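Local coordinates for protein cytochrome c' (Rhodopseudomonas palustris, PDB 1MQV) that carries a covalently attached high-spin heme c with no sixth ligand inside a four-helix bundle and probably takes part in electron transfer, though its exact function is unknown, at residues L41-A45 with A89-Q93. The protein carries 3 engineered substitutions. Sequence-based numbering, arbitrary orientation.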
ATOM      1  N   LEU A  41       9.597   1.339  -2.669  1.00 19.44           N
ATOM      2  CA  LEU A  41       8.908   2.475  -2.098  1.00 18.80           C
ATOM      3  C   LEU A  41       8.217   3.301  -3.192  1.00 20.78           C
ATOM      4  O   LEU A  41       7.128   3.840  -2.996  1.00 21.26           O
ATOM      5  CB  LEU A  41       9.915   3.340  -1.330  1.00 21.39           C
ATOM      6  CG  LEU A  41      10.448   2.642  -0.086  1.00 21.19           C
ATOM      7  CD1 LEU A  41      11.586   3.488   0.529  1.00 28.34           C
ATOM      8  CD2 LEU A  41       9.312   2.545   0.936  1.00 23.99           C
ATOM      9  N   ALA A  42       8.851   3.397  -4.348  1.00 19.45           N
ATOM     10  CA  ALA A  42       8.296   4.190  -5.436  1.00 20.22           C
ATOM     11  C   ALA A  42       7.004   3.514  -5.906  1.00 23.01           C
ATOM     12  O   ALA A  42       6.007   4.185  -6.171  1.00 23.68           O
ATOM     13  CB  ALA A  42       9.312   4.293  -6.581  1.00 28.75           C
ATOM     14  N   ALA A  43       7.007   2.185  -5.963  1.00 22.56           N
ATOM     15  CA  ALA A  43       5.796   1.457  -6.410  1.00 23.73           C
ATOM     16  C   ALA A  43       4.670   1.664  -5.433  1.00 26.45           C
ATOM     17  O   ALA A  43       3.525   1.929  -5.830  1.00 25.00           O
ATOM     18  CB  ALA A  43       6.064   0.004  -6.522  1.00 25.39           C
ATOM     19  N   ILE A  44       4.986   1.540  -4.142  1.00 23.70           N
ATOM     20  CA  ILE A  44       3.979   1.751  -3.100  1.00 18.92           C
ATOM     21  C   ILE A  44       3.405   3.161  -3.254  1.00 21.53           C
ATOM     22  O   ILE A  44       2.179   3.336  -3.234  1.00 20.91           O
ATOM     23  CB  ILE A  44       4.605   1.523  -1.674  1.00 17.14           C
ATOM     24  CG1 ILE A  44       4.901   0.043  -1.470  1.00 27.26           C
ATOM     25  CG2 ILE A  44       3.651   2.032  -0.568  1.00 22.85           C
ATOM     26  CD1 ILE A  44       5.823  -0.236  -0.243  1.00 23.05           C
ATOM     27  N   ALA A  45       4.259   4.170  -3.442  1.00 18.62           N
ATOM     28  CA  ALA A  45       3.758   5.549  -3.562  1.00 22.59           C
ATOM     29  C   ALA A  45       2.896   5.740  -4.804  1.00 24.32           C
ATOM     30  O   ALA A  45       1.834   6.345  -4.730  1.00 23.19           O
ATOM     31  CB  ALA A  45       4.913   6.574  -3.572  1.00 25.78           C
ATOM     32  N   ALA A  89       5.619   6.641   1.916  1.00 20.90           N
ATOM     33  CA  ALA A  89       6.576   5.996   1.070  1.00 17.29           C
ATOM     34  C   ALA A  89       7.445   7.010   0.383  1.00 23.71           C
ATOM     35  O   ALA A  89       8.642   6.767   0.170  1.00 21.92           O
ATOM     36  CB  ALA A  89       5.869   5.068  -0.007  1.00 16.41           C
ATOM     37  N   THR A  90       6.853   8.143   0.017  1.00 21.14           N
ATOM     38  CA  THR A  90       7.635   9.176  -0.621  1.00 27.47           C
ATOM     39  C   THR A  90       8.662   9.753   0.340  1.00 20.44           C
ATOM     40  O   THR A  90       9.805  10.028  -0.051  1.00 26.10           O
ATOM     41  CB  THR A  90       6.712  10.282  -1.172  1.00 27.64           C
ATOM     42  OG1 THR A  90       5.904   9.695  -2.205  1.00 28.06           O
ATOM     43  CG2 THR A  90       7.526  11.421  -1.761  1.00 32.84           C
ATOM     44  N   ALA A  91       8.282   9.941   1.590  1.00 20.53           N
ATOM     45  CA  ALA A  91       9.254  10.474   2.559  1.00 25.97           C
ATOM     46  C   ALA A  91      10.350   9.417   2.824  1.00 30.65           C
ATOM     47  O   ALA A  91      11.526   9.736   2.993  1.00 23.83           O
ATOM     48  CB  ALA A  91       8.535  10.874   3.847  1.00 23.31           C
ATOM     49  N   ALA A  92       9.972   8.149   2.828  1.00 20.64           N
ATOM     50  CA  ALA A  92      10.936   7.081   3.065  1.00 18.87           C
ATOM     51  C   ALA A  92      11.996   6.960   1.954  1.00 22.36           C
ATOM     52  O   ALA A  92      13.086   6.451   2.206  1.00 25.90           O
ATOM     53  CB  ALA A  92      10.183   5.706   3.285  1.00 20.31           C
ATOM     54  N   GLN A  93      11.716   7.455   0.751  1.00 22.85           N
ATOM     55  CA  GLN A  93      12.721   7.401  -0.313  1.00 25.13           C
ATOM     56  C   GLN A  93      13.824   8.346   0.097  1.00 29.58           C
ATOM     57  O   GLN A  93      14.981   8.135  -0.235  1.00 32.34           O
ATOM     58  CB  GLN A  93      12.126   7.832  -1.654  1.00 24.64           C
ATOM     59  CG  GLN A  93      11.055   6.837  -2.132  1.00 27.65           C
ATOM     60  CD  GLN A  93      10.308   7.274  -3.397  1.00 43.35           C
ATOM     61  OE1 GLN A  93       9.097   7.093  -3.495  1.00 45.77           O
ATOM     62  NE2 GLN A  93      11.028   7.808  -4.371  1.00 34.11           N
TER
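Leu41 and Ala89 bring the two helical turns together, their CA atoms 5.3 Å apart. The two segments run nearly antiparallel, with 156° between their N-to-C directions. Their axes approach to 8.6 Å, a close approach, consistent with alanines at the interface (Ala45, Ala89 and Ala92). The CB of Ala89 fits among residues of the facing turn, 3.5 Å from Leu41 O and 3.8 Å from Ile44 CG2, and also touches Ala45 CB. Leu41 O also accepts the helical hydrogen bond of Ala45 N. With CG anti to its carbonyl carbon (chi1 -68°), Leu41 reaches across the interface, its CD1 methyl 3.8 Å from Ala92 CB. Gln93 extends alongside from the other helix; its CG packs on Leu41 CB and its OE1 comes to 3.6 Å from Ala42 CA, a van der Waals approach. Ala45 CB meets Thr90 OG1, a hydroxyl hydrogen-bonded to Ala86 O one turn back in its own helix. No hydrogen bond crosses between the segments; they meet through van der Waals packing, mostly of methyl groups, with a few oxygens also touching carbon. The contact thus joins helix 34-50 to helix 75-95 in the four-helix bundle, with the Ile44 side chain about 4 Å from the heme c that Cys113 and Cys116 of helix 99-120 bind covalently.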